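Local coordinates for protein glycerate 2-kinase (Pyrococcus horikoshii, PDB 1X3L) that phosphorylates D-glycerate to 2-phosphoglycerate, using ATP or several other phosphate donors together with magnesium, at residues A26-V31 and E68-V73; A59-A64 and I91-A96; G305-E310 and G315-P320; G328-T333 and Q345-S350; V363-D368 and G414-G419. One frame throughout, in Å; residues are numbered along the deposited sequence. Where two conformers were deposited one is given.

In the fold
Contacts 1 and 2 lie in the DUF4147 family region and share helix 60-70, which meets helix 23-30 in contact 1 and strand 92-96 in contact 2. Contacts 4 and 5 lie in the MOFRL region and touch each other: Ile347 of contact 4 packs on Ala364 of contact 5. Contacts 2, 4 and 5 are buried, contact 1 is partly buried, and contact 3 is at the surface. Chemistry follows place. Contacts 1, 2 and 5 are apolar packing. Contact 4 mixes methyl groups with a buried carboxylate. Contact 3 alone has a salt bridge between its segments. Centres of contacts 2 and 3 are about 46 Å apart.

Contact 1: A26-V31 and E68-V73; sequences AVLNAV and EDILDV
Val31, which packs on Ile70, is held to its own helix by the shortest polar bond in the contact. Its N donates to Val27 O at 2.7 Å. That oxygen is gripped twice, since Ala30 N also reaches Val27 O in a weak bond of 3.2 Å. Val31 is the first residue to leave helical backbone angles, so the bond lies at the place where helix 23-30 gives way to strand 31-33.

No hydrogen bond joins the two segments. Ile70 carries its side of the contact with two methyl groups. Its CG2 meets Leu28 CD2 at 3.6 Å. Here the two side chains run past each other in opposite directions. The other methyl, Ile70 CD1, lies 3.7 Å from Val31 CG1, and it is equally near the carbonyl oxygen of Val31. The torsions explain this split. Ile70 CG1 stands between the backbone N and the carbonyl carbon, chi1 63°, and the chain then runs straight out to CD1. CG2 is left on the other branch to meet Leu28.

The contact lies where helix 23-30 packs beside helix 60-70. Val27 extends the same packing onto Met63, Ala66 and Ile67. Nearby, Asp69 OD2 is hydrogen-bonded to Tyr24 OH, and Ile70 also touches Val33 of the following strand.

Between the two segments the attraction is therefore dispersion and the exclusion of water. It depends on the fit of methyl groups and involves no pairing of charges.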
# COMPACT_ATOMS: atom_id res chain seq x y z
N ALA A 26 6.43 -1.18 -11.51
CA ALA A 26 5.58 -0.00 -11.34
C ALA A 26 6.33 1.28 -11.71
O ALA A 26 5.76 2.17 -12.36
CB ALA A 26 5.06 0.08 -9.91
N VAL A 27 7.59 1.37 -11.30
CA VAL A 27 8.38 2.56 -11.62
C VAL A 27 8.58 2.68 -13.12
O VAL A 27 8.41 3.76 -13.69
CB VAL A 27 9.77 2.54 -10.93
CG1 VAL A 27 10.63 3.69 -11.46
CG2 VAL A 27 9.60 2.67 -9.41
N LEU A 28 8.93 1.58 -13.78
CA LEU A 28 9.14 1.61 -15.22
C LEU A 28 7.85 1.89 -15.99
O LEU A 28 7.89 2.54 -17.04
CB LEU A 28 9.78 0.30 -15.71
CG LEU A 28 11.17 0.02 -15.10
CD1 LEU A 28 11.81 -1.18 -15.78
CD2 LEU A 28 12.06 1.26 -15.26
N ASN A 29 6.72 1.41 -15.48
CA ASN A 29 5.44 1.66 -16.15
C ASN A 29 5.11 3.15 -16.09
O ASN A 29 4.53 3.71 -17.02
CB ASN A 29 4.28 0.90 -15.49
CG ASN A 29 4.36 -0.60 -15.69
OD1 ASN A 29 4.84 -1.08 -16.72
ND2 ASN A 29 3.87 -1.36 -14.72
N ALA A 30 5.48 3.78 -14.98
CA ALA A 30 5.19 5.19 -14.75
C ALA A 30 6.21 6.17 -15.31
O ALA A 30 5.85 7.24 -15.80
CB ALA A 30 5.02 5.44 -13.25
N VAL A 31 7.49 5.81 -15.22
CA VAL A 31 8.57 6.67 -15.66
C VAL A 31 9.19 6.25 -16.99
O VAL A 31 9.80 5.19 -17.09
CB VAL A 31 9.70 6.72 -14.60
CG1 VAL A 31 10.73 7.77 -14.98
CG2 VAL A 31 9.12 6.98 -13.22
N GLU A 68 17.83 3.68 -11.67
CA GLU A 68 19.20 3.54 -12.17
C GLU A 68 19.25 2.82 -13.52
O GLU A 68 20.18 3.03 -14.29
CB GLU A 68 20.08 2.75 -11.19
CG GLU A 68 20.33 3.43 -9.86
CD GLU A 68 21.44 2.74 -9.08
OE1 GLU A 68 21.40 1.50 -8.94
OE2 GLU A 68 22.35 3.45 -8.60
N ASP A 69 18.26 1.98 -13.80
CA ASP A 69 18.25 1.26 -15.07
C ASP A 69 17.80 2.11 -16.25
O ASP A 69 17.99 1.73 -17.40
CB ASP A 69 17.36 0.01 -14.99
CG ASP A 69 17.91 -1.04 -14.04
OD1 ASP A 69 19.15 -1.11 -13.89
OD2 ASP A 69 17.11 -1.81 -13.46
N ILE A 70 17.21 3.27 -15.97
CA ILE A 70 16.76 4.14 -17.05
C ILE A 70 17.37 5.54 -16.99
O ILE A 70 17.17 6.34 -17.91
CB ILE A 70 15.23 4.28 -17.06
CG1 ILE A 70 14.75 4.95 -15.77
CG2 ILE A 70 14.60 2.91 -17.23
CD1 ILE A 70 13.24 5.15 -15.71
N LEU A 71 18.11 5.83 -15.93
CA LEU A 71 18.73 7.14 -15.77
C LEU A 71 20.06 7.05 -15.02
O LEU A 71 20.23 6.22 -14.14
CB LEU A 71 17.79 8.08 -15.01
CG LEU A 71 16.48 8.51 -15.68
CD1 LEU A 71 15.59 9.20 -14.66
CD2 LEU A 71 16.78 9.44 -16.85
N ASP A 72 21.00 7.92 -15.39
CA ASP A 72 22.30 7.95 -14.72
C ASP A 72 22.12 8.78 -13.46
O ASP A 72 21.80 9.96 -13.52
CB ASP A 72 23.35 8.60 -15.62
CG ASP A 72 23.61 7.79 -16.88
OD1 ASP A 72 23.92 6.58 -16.77
OD2 ASP A 72 23.50 8.37 -17.99
N VAL A 73 22.32 8.14 -12.31
CA VAL A 73 22.15 8.82 -11.03
C VAL A 73 23.47 9.30 -10.44
O VAL A 73 24.38 8.52 -10.18
CB VAL A 73 21.44 7.91 -10.02
CG1 VAL A 73 21.29 8.62 -8.68
CG2 VAL A 73 20.07 7.50 -10.55

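Contact 2: A59-A64 and I91-A96; sequences AACEMA and IKVIEA
No ring or other flat side-chain group takes part where Cys61 meets Val93 and Ala64 meets Ile91, so there are no faces or edges to match. The contact is made by one sulfur and a few methyl groups. Cys61 SG is shared between the two branches of Val93: it lies 3.9 Å from Val93 CG1 and the same distance from CG2. The sulfur thus sits astride the fork of the valine.

One helical turn further on, Ala64 CB meets Ile91 CD1 at 3.7 Å. Ile91 CG1 is anti to the carbonyl carbon, chi1 -59°, and the chain continues extended to CD1, which brings the end methyl to the helix. The small alanine lets that methyl come close to the helix backbone, 4.1 Å from Ala64 O.

The side chain of Cys61 is about 9 Å from that of Lys58, which by similarity binds the substrate. Leu88 also packs on both Ala64 and Val93. Helix 60-70 belongs to the beta-alpha-beta crossover from strand 51-56 to strand 75-81. Strand 92-96 is the outermost neighbour of 75-81 in this parallel sheet, and helix 103-118 packs on it through Ile94 and Ala96.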
# COMPACT_ATOMS: atom_id res chain seq x y z
N ALA A 59 10.44 -1.14 -0.16
CA ALA A 59 10.80 -1.37 -1.56
C ALA A 59 11.78 -0.31 -2.07
O ALA A 59 11.95 -0.15 -3.28
CB ALA A 59 9.55 -1.37 -2.42
N ALA A 60 12.43 0.39 -1.15
CA ALA A 60 13.39 1.43 -1.51
C ALA A 60 14.41 0.99 -2.55
O ALA A 60 14.62 1.66 -3.57
CB ALA A 60 14.10 1.93 -0.26
N CYS A 61 15.06 -0.15 -2.31
CA CYS A 61 16.07 -0.66 -3.23
C CYS A 61 15.50 -1.08 -4.58
O CYS A 61 16.09 -0.79 -5.62
CB CYS A 61 16.82 -1.84 -2.61
SG CYS A 61 17.88 -1.37 -1.23
N GLU A 62 14.35 -1.75 -4.57
CA GLU A 62 13.75 -2.16 -5.83
C GLU A 62 13.35 -0.94 -6.66
O GLU A 62 13.59 -0.90 -7.87
CB GLU A 62 12.55 -3.08 -5.58
CG GLU A 62 12.95 -4.52 -5.32
CD GLU A 62 13.60 -5.17 -6.54
OE1 GLU A 62 12.88 -5.53 -7.50
OE2 GLU A 62 14.85 -5.32 -6.54
N MET A 63 12.75 0.06 -6.03
CA MET A 63 12.34 1.26 -6.75
C MET A 63 13.57 2.00 -7.27
O MET A 63 13.60 2.45 -8.41
CB MET A 63 11.50 2.16 -5.85
CG MET A 63 10.11 1.59 -5.58
SD MET A 63 9.15 2.49 -4.35
CE MET A 63 8.52 3.87 -5.35
N ALA A 64 14.60 2.10 -6.43
CA ALA A 64 15.84 2.78 -6.80
C ALA A 64 16.51 2.08 -7.98
O ALA A 64 17.06 2.74 -8.87
CB ALA A 64 16.80 2.80 -5.60
N ILE A 91 23.74 4.27 -5.66
CA ILE A 91 22.93 4.67 -4.53
C ILE A 91 23.35 3.90 -3.28
O ILE A 91 23.36 2.67 -3.27
CB ILE A 91 21.44 4.44 -4.81
CG1 ILE A 91 21.03 5.23 -6.05
CG2 ILE A 91 20.60 4.85 -3.61
CD1 ILE A 91 19.63 4.94 -6.54
N LYS A 92 23.68 4.64 -2.23
CA LYS A 92 24.10 4.05 -0.97
C LYS A 92 22.90 3.41 -0.29
O LYS A 92 21.81 3.98 -0.30
CB LYS A 92 24.71 5.12 -0.06
CG LYS A 92 25.20 4.62 1.28
CD LYS A 92 25.66 5.78 2.16
CE LYS A 92 26.26 5.30 3.47
NZ LYS A 92 27.54 4.58 3.27
N VAL A 93 23.11 2.23 0.29
CA VAL A 93 22.02 1.53 0.96
C VAL A 93 22.19 1.47 2.47
O VAL A 93 23.26 1.13 2.98
CB VAL A 93 21.88 0.08 0.43
CG1 VAL A 93 20.82 -0.66 1.23
CG2 VAL A 93 21.51 0.11 -1.05
N ILE A 94 21.11 1.79 3.18
CA ILE A 94 21.11 1.77 4.64
C ILE A 94 19.89 1.00 5.14
O ILE A 94 18.76 1.27 4.71
CB ILE A 94 21.05 3.20 5.22
CG1 ILE A 94 22.30 3.98 4.81
CG2 ILE A 94 20.92 3.15 6.73
CD1 ILE A 94 22.28 5.42 5.25
N GLU A 95 20.11 0.05 6.03
CA GLU A 95 19.00 -0.73 6.59
C GLU A 95 18.71 -0.14 7.97
O GLU A 95 19.62 0.03 8.78
CB GLU A 95 19.38 -2.21 6.71
CG GLU A 95 19.88 -2.81 5.40
CD GLU A 95 20.00 -4.33 5.45
OE1 GLU A 95 20.34 -4.86 6.53
OE2 GLU A 95 19.77 -4.98 4.41
N ALA A 96 17.45 0.18 8.23
CA ALA A 96 17.09 0.79 9.50
C ALA A 96 15.97 0.08 10.24
O ALA A 96 15.40 -0.89 9.75
CB ALA A 96 16.72 2.25 9.28

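Contact 3: G305-E310 and G315-P320; sequences GSIVQE and GRPFEP
The end of helix 297-314 and the loop that leads from it to strand 322-328 are joined here by a salt bridge between Glu310 and Arg316. Both of its hydrogen bonds fall on one oxygen. Arg316 NE donates to Glu310 OE2 at 2.7 Å, with an N-H...O angle of 156°. Arg316 NH2 reaches Glu310 OE2 at 3.0 Å by a more bent bond. The carboxylate and guanidinium planes are only 9° apart, and NE uses the anti lone pair of OE2. Glu310 CG, anti to the backbone N (chi1 -162°), lies 3.1 Å from Arg316 O; the bend at chi2 then turns the carboxylate to the guanidinium. Arg316 itself is extended from CG to NE. With an alanine in place of Glu310 the guanidinium would probably lose both bonds and the charge they rest on, and be freer to turn. Arg314 is a second, long and weak ion partner of OE2.

Beside the salt bridge, Ile307 CG2 packs on Pro317 CD at 4.2 Å. The peptide bond before Pro317 is cis. Glu310 and Arg316 both touch a crystal neighbour, so their pose may owe something to the lattice.

Gly315, with positive phi, is the first residue past the helix, as is common at helix C-termini. The contact belongs to the turn from helix to strand in a beta-alpha-beta crossover, from strand 285-290 to the parallel strand 322-328.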
# COMPACT_ATOMS: atom_id res chain seq x y z
N GLY A 305 -21.22 -12.85 -4.36
CA GLY A 305 -21.89 -14.02 -4.88
C GLY A 305 -23.31 -13.70 -5.34
O GLY A 305 -23.77 -14.26 -6.34
N SER A 306 -24.00 -12.81 -4.63
CA SER A 306 -25.37 -12.44 -5.00
C SER A 306 -25.41 -11.70 -6.34
O SER A 306 -26.36 -11.84 -7.11
CB SER A 306 -26.03 -11.58 -3.92
OG SER A 306 -25.47 -10.28 -3.88
N ILE A 307 -24.38 -10.90 -6.61
CA ILE A 307 -24.33 -10.16 -7.86
C ILE A 307 -24.02 -11.15 -8.99
O ILE A 307 -24.58 -11.06 -10.08
CB ILE A 307 -23.25 -9.05 -7.82
CG1 ILE A 307 -23.66 -7.98 -6.80
CG2 ILE A 307 -23.08 -8.44 -9.21
CD1 ILE A 307 -22.62 -6.91 -6.59
N VAL A 308 -23.13 -12.11 -8.72
CA VAL A 308 -22.80 -13.12 -9.72
C VAL A 308 -24.05 -13.92 -10.07
O VAL A 308 -24.25 -14.27 -11.23
CB VAL A 308 -21.71 -14.08 -9.21
CG1 VAL A 308 -21.61 -15.30 -10.12
CG2 VAL A 308 -20.38 -13.36 -9.18
N GLN A 309 -24.89 -14.19 -9.07
CA GLN A 309 -26.14 -14.92 -9.29
C GLN A 309 -27.05 -14.17 -10.26
O GLN A 309 -27.60 -14.75 -11.20
CB GLN A 309 -26.91 -15.10 -7.99
CG GLN A 309 -26.45 -16.20 -7.08
CD GLN A 309 -27.39 -16.38 -5.90
OE1 GLN A 309 -27.52 -15.49 -5.05
NE2 GLN A 309 -28.08 -17.51 -5.85
N GLU A 310 -27.24 -12.88 -9.99
CA GLU A 310 -28.10 -12.03 -10.80
C GLU A 310 -27.63 -11.99 -12.26
O GLU A 310 -28.43 -12.08 -13.18
CB GLU A 310 -28.13 -10.62 -10.21
CG GLU A 310 -29.28 -9.74 -10.67
CD GLU A 310 -30.64 -10.20 -10.15
OE1 GLU A 310 -30.69 -10.96 -9.15
OE2 GLU A 310 -31.66 -9.79 -10.73
N GLY A 315 -28.81 -11.66 -16.54
CA GLY A 315 -28.01 -10.79 -17.38
C GLY A 315 -27.97 -9.34 -16.91
O GLY A 315 -27.83 -8.43 -17.72
N ARG A 316 -28.11 -9.13 -15.60
CA ARG A 316 -28.07 -7.79 -15.02
C ARG A 316 -27.33 -7.91 -13.68
O ARG A 316 -27.38 -8.95 -13.04
CB ARG A 316 -29.49 -7.23 -14.82
CG ARG A 316 -30.33 -7.97 -13.78
CD ARG A 316 -31.82 -7.61 -13.87
NE ARG A 316 -32.55 -8.20 -12.75
CZ ARG A 316 -33.88 -8.21 -12.60
NH1 ARG A 316 -34.67 -7.66 -13.51
NH2 ARG A 316 -34.41 -8.78 -11.53
N PRO A 317 -26.64 -6.84 -13.24
CA PRO A 317 -26.49 -5.53 -13.89
C PRO A 317 -25.72 -5.53 -15.21
O PRO A 317 -25.74 -4.54 -15.94
CB PRO A 317 -25.81 -4.70 -12.81
CG PRO A 317 -24.94 -5.71 -12.14
CD PRO A 317 -25.86 -6.89 -11.99
N PHE A 318 -25.03 -6.64 -15.50
CA PHE A 318 -24.26 -6.77 -16.74
C PHE A 318 -24.56 -8.12 -17.41
O PHE A 318 -24.92 -9.08 -16.73
CB PHE A 318 -22.75 -6.72 -16.46
CG PHE A 318 -22.33 -5.59 -15.57
CD1 PHE A 318 -21.84 -5.85 -14.30
CD2 PHE A 318 -22.40 -4.27 -16.01
CE1 PHE A 318 -21.42 -4.81 -13.47
CE2 PHE A 318 -21.98 -3.23 -15.19
CZ PHE A 318 -21.49 -3.50 -13.91
N GLU A 319 -24.38 -8.18 -18.72
CA GLU A 319 -24.59 -9.41 -19.48
C GLU A 319 -23.25 -10.14 -19.59
O GLU A 319 -22.22 -9.52 -19.87
CB GLU A 319 -25.06 -9.11 -20.91
CG GLU A 319 -26.47 -8.55 -21.06
CD GLU A 319 -27.55 -9.59 -20.79
OE1 GLU A 319 -27.23 -10.80 -20.73
OE2 GLU A 319 -28.73 -9.20 -20.66
N PRO A 320 -23.23 -11.47 -19.36
CA PRO A 320 -21.96 -12.20 -19.47
C PRO A 320 -21.58 -12.18 -20.96
O PRO A 320 -22.45 -11.95 -21.80
CB PRO A 320 -22.32 -13.62 -19.01
CG PRO A 320 -23.57 -13.43 -18.18
CD PRO A 320 -24.32 -12.36 -18.93

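Contact 4: G328-T333 and Q345-S350; sequences GETTVT and QEIALS
Methyl packing on a carboxylate is the first kind of interaction, between Val332 and Glu346. Both methyls of Val332 lie on the same side of the carboxylate plane. CG2 stands over the centre of the group, 4.0 Å from Glu346 CD. CG1 comes in obliquely past OE2 and is the nearer, 3.3 Å from Glu346 OE2. The glutamate reaches this place because its chain is extended beyond CG, chi2 -164°.

The second kind is packing of a threonine on an isoleucine. Ile347 CD1 comes 3.5 Å from Thr330 OG1 and 3.9 Å from Thr330 CG2, so it touches both branches. The hydroxyl stands between the backbone N and the carbonyl carbon, chi1 61°, and this turns it to the methyl. Thr330 also packs on Ala297 and Ala300 of helix 297-314.

Hydrogen bonding is the third kind, and none of it crosses between the two segments. Glu346 OE2 is instead hydrogen-bonded to His403 ND1, which gives this buried carboxylate a polar partner. Val332 touches His403 too, so valine, glutamate and histidine form one cluster. An alanine in place of Glu346 would probably leave His403 ND1 without its mate and take the support from the methyls of Val332.

Residues 328-333 follow strand 322-328, and residues 345-350 lie on helix 343-351, which leads on to strand 359-366. The contact thus belongs to a crossover between two parallel strands of the mixed sheet, with the antiparallel strand 427-435 lying between them.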
# COMPACT_ATOMS: atom_id res chain seq x y z
N GLY A 328 -9.92 -3.63 -2.02
CA GLY A 328 -10.00 -3.08 -0.67
C GLY A 328 -9.31 -4.01 0.30
O GLY A 328 -8.27 -4.58 -0.02
N GLU A 329 -9.88 -4.18 1.48
CA GLU A 329 -9.31 -5.08 2.48
C GLU A 329 -10.39 -5.44 3.48
O GLU A 329 -10.82 -4.59 4.27
CB GLU A 329 -8.12 -4.41 3.19
CG GLU A 329 -7.29 -5.39 4.04
CD GLU A 329 -6.24 -6.17 3.23
OE1 GLU A 329 -6.49 -6.51 2.06
OE2 GLU A 329 -5.16 -6.44 3.77
N THR A 330 -10.87 -6.67 3.42
CA THR A 330 -11.92 -7.11 4.34
C THR A 330 -11.27 -7.68 5.59
O THR A 330 -10.06 -7.85 5.66
CB THR A 330 -12.82 -8.19 3.72
OG1 THR A 330 -12.03 -9.35 3.40
CG2 THR A 330 -13.50 -7.66 2.46
N THR A 331 -12.09 -8.00 6.59
CA THR A 331 -11.57 -8.55 7.83
C THR A 331 -12.45 -9.68 8.36
O THR A 331 -13.63 -9.78 8.04
CB THR A 331 -11.47 -7.46 8.92
OG1 THR A 331 -12.75 -6.82 9.07
CG2 THR A 331 -10.44 -6.42 8.55
N VAL A 332 -11.85 -10.52 9.19
CA VAL A 332 -12.57 -11.62 9.79
C VAL A 332 -12.64 -11.34 11.29
O VAL A 332 -11.62 -11.16 11.96
CB VAL A 332 -11.86 -12.97 9.55
CG1 VAL A 332 -12.66 -14.10 10.19
CG2 VAL A 332 -11.71 -13.21 8.05
N THR A 333 -13.86 -11.29 11.81
CA THR A 333 -14.07 -11.04 13.23
C THR A 333 -14.07 -12.38 13.95
O THR A 333 -14.95 -13.22 13.73
CB THR A 333 -15.43 -10.35 13.47
OG1 THR A 333 -15.46 -9.12 12.76
CG2 THR A 333 -15.64 -10.09 14.96
N GLN A 345 -9.78 -15.99 1.99
CA GLN A 345 -10.20 -17.38 1.96
C GLN A 345 -11.67 -17.47 2.37
O GLN A 345 -12.42 -18.28 1.83
CB GLN A 345 -9.35 -18.21 2.91
CG GLN A 345 -7.90 -18.35 2.46
CD GLN A 345 -7.02 -18.89 3.56
OE1 GLN A 345 -7.14 -20.05 3.96
NE2 GLN A 345 -6.13 -18.05 4.07
N GLU A 346 -12.10 -16.62 3.30
CA GLU A 346 -13.50 -16.66 3.71
C GLU A 346 -14.42 -16.04 2.66
O GLU A 346 -15.56 -16.46 2.51
CB GLU A 346 -13.69 -16.00 5.09
CG GLU A 346 -13.42 -16.98 6.23
CD GLU A 346 -13.95 -16.52 7.58
OE1 GLU A 346 -14.93 -15.75 7.61
OE2 GLU A 346 -13.40 -16.94 8.62
N ILE A 347 -13.92 -15.05 1.92
CA ILE A 347 -14.71 -14.44 0.86
C ILE A 347 -15.02 -15.52 -0.17
O ILE A 347 -16.18 -15.73 -0.56
CB ILE A 347 -13.94 -13.32 0.14
CG1 ILE A 347 -13.84 -12.07 1.02
CG2 ILE A 347 -14.61 -13.00 -1.20
CD1 ILE A 347 -13.04 -10.93 0.39
N ALA A 348 -13.97 -16.20 -0.62
CA ALA A 348 -14.08 -17.26 -1.61
C ALA A 348 -14.99 -18.40 -1.16
O ALA A 348 -15.90 -18.80 -1.89
CB ALA A 348 -12.70 -17.81 -1.94
N LEU A 349 -14.74 -18.92 0.04
CA LEU A 349 -15.53 -20.03 0.54
C LEU A 349 -16.99 -19.66 0.77
O LEU A 349 -17.89 -20.44 0.46
CB LEU A 349 -14.92 -20.57 1.85
CG LEU A 349 -15.62 -21.78 2.46
CD1 LEU A 349 -15.52 -22.99 1.52
CD2 LEU A 349 -14.98 -22.11 3.81
N SER A 350 -17.23 -18.46 1.28
CA SER A 350 -18.59 -18.03 1.56
C SER A 350 -19.42 -17.91 0.28
O SER A 350 -20.62 -18.18 0.27
CB SER A 350 -18.57 -16.68 2.29
OG SER A 350 -19.87 -16.31 2.71

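Contact 5: V363-D368 and G414-G419; sequences VAFDTD and GLLFTG
A single methyl group, Leu416 CD2, makes all the close contacts between these segments. It lies 3.7 Å from Phe365 CB and 3.8 Å from Val363 CG2. Val363 and Phe365 are alternate residues of strand 359-366, and the methyl bridges them.

Phe365 meets it with the root of its side chain more than with its ring. Its CG is placed between the backbone N and the carbonyl carbon, chi1 63°, which carries the ring away from residues 414-419. The ring is approached obliquely, with Leu416 CD2 4.2 Å from Phe365 CG.

Two side-chain hydrogen bonds lie within the segments. Asp366 OD1 accepts from Asp368 N at 3.3 Å, which makes an Asx turn just past the strand. Thr418 OG1 donates to Gly419 O at 2.9 Å.

In the sheet, strand 378-382 runs between strands 359-366 and 415-416. Helix 6-20 covers the same apolar patch: Val14 packs on Val363 and Phe365, and Leu11 on Leu416. With no hydrogen bond across it, the contact joins two strands that are not sheet neighbours by hydrophobic packing alone.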
# COMPACT_ATOMS: atom_id res chain seq x y z
N VAL A 363 -12.03 -15.32 -7.41
CA VAL A 363 -10.72 -15.48 -6.80
C VAL A 363 -10.48 -14.23 -5.97
O VAL A 363 -10.56 -13.11 -6.47
CB VAL A 363 -9.61 -15.69 -7.87
CG1 VAL A 363 -9.60 -14.55 -8.86
CG2 VAL A 363 -8.26 -15.81 -7.18
N ALA A 364 -10.24 -14.42 -4.67
CA ALA A 364 -9.98 -13.31 -3.75
C ALA A 364 -8.58 -13.52 -3.21
O ALA A 364 -8.26 -14.59 -2.71
CB ALA A 364 -11.00 -13.33 -2.61
N PHE A 365 -7.73 -12.50 -3.29
CA PHE A 365 -6.36 -12.64 -2.83
C PHE A 365 -5.77 -11.35 -2.29
O PHE A 365 -6.15 -10.26 -2.68
CB PHE A 365 -5.49 -13.16 -3.97
CG PHE A 365 -5.41 -12.22 -5.15
CD1 PHE A 365 -4.28 -11.43 -5.35
CD2 PHE A 365 -6.48 -12.11 -6.04
CE1 PHE A 365 -4.21 -10.55 -6.43
CE2 PHE A 365 -6.42 -11.23 -7.12
CZ PHE A 365 -5.28 -10.44 -7.31
N ASP A 366 -4.81 -11.50 -1.38
CA ASP A 366 -4.11 -10.37 -0.79
C ASP A 366 -2.81 -10.22 -1.60
O ASP A 366 -2.04 -11.18 -1.71
CB ASP A 366 -3.78 -10.66 0.67
CG ASP A 366 -3.51 -9.40 1.47
OD1 ASP A 366 -2.75 -8.53 1.00
OD2 ASP A 366 -4.07 -9.28 2.58
N THR A 367 -2.57 -9.04 -2.16
CA THR A 367 -1.37 -8.83 -2.96
C THR A 367 -0.06 -8.93 -2.19
O THR A 367 1.00 -8.95 -2.80
CB THR A 367 -1.40 -7.47 -3.70
OG1 THR A 367 -1.55 -6.41 -2.75
CG2 THR A 367 -2.57 -7.44 -4.70
N ASP A 368 -0.11 -8.99 -0.86
CA ASP A 368 1.14 -9.11 -0.12
C ASP A 368 1.58 -10.56 0.02
O ASP A 368 2.60 -10.85 0.62
CB ASP A 368 1.08 -8.43 1.26
CG ASP A 368 0.16 -9.14 2.24
OD1 ASP A 368 -0.15 -10.33 2.05
OD2 ASP A 368 -0.24 -8.49 3.23
N GLY A 414 -9.00 -25.19 -3.64
CA GLY A 414 -9.43 -23.80 -3.58
C GLY A 414 -8.47 -22.79 -2.99
O GLY A 414 -8.81 -21.62 -2.87
N LEU A 415 -7.28 -23.23 -2.60
CA LEU A 415 -6.30 -22.31 -2.04
C LEU A 415 -5.46 -21.68 -3.14
O LEU A 415 -5.14 -22.33 -4.13
CB LEU A 415 -5.38 -23.02 -1.05
CG LEU A 415 -6.00 -23.45 0.28
CD1 LEU A 415 -4.92 -24.05 1.17
CD2 LEU A 415 -6.62 -22.22 0.97
N LEU A 416 -5.13 -20.41 -2.96
CA LEU A 416 -4.30 -19.70 -3.91
C LEU A 416 -2.99 -19.35 -3.21
O LEU A 416 -2.99 -18.61 -2.23
CB LEU A 416 -4.98 -18.42 -4.39
CG LEU A 416 -4.18 -17.66 -5.46
CD1 LEU A 416 -4.15 -18.50 -6.73
CD2 LEU A 416 -4.80 -16.31 -5.73
N PHE A 417 -1.89 -19.91 -3.71
CA PHE A 417 -0.56 -19.65 -3.16
C PHE A 417 0.26 -18.87 -4.17
O PHE A 417 0.49 -19.35 -5.27
CB PHE A 417 0.17 -20.96 -2.87
CG PHE A 417 -0.34 -21.70 -1.68
CD1 PHE A 417 0.20 -21.47 -0.42
CD2 PHE A 417 -1.35 -22.64 -1.82
CE1 PHE A 417 -0.26 -22.17 0.69
CE2 PHE A 417 -1.82 -23.35 -0.72
CZ PHE A 417 -1.27 -23.12 0.54
N THR A 418 0.70 -17.68 -3.79
CA THR A 418 1.51 -16.86 -4.68
C THR A 418 2.97 -16.91 -4.24
O THR A 418 3.89 -16.70 -5.04
CB THR A 418 1.08 -15.38 -4.63
OG1 THR A 418 1.20 -14.92 -3.28
CG2 THR A 418 -0.37 -15.22 -5.09
N GLY A 419 3.19 -17.19 -2.96
CA GLY A 419 4.54 -17.19 -2.43
C GLY A 419 4.87 -15.72 -2.29
O GLY A 419 3.97 -14.88 -2.45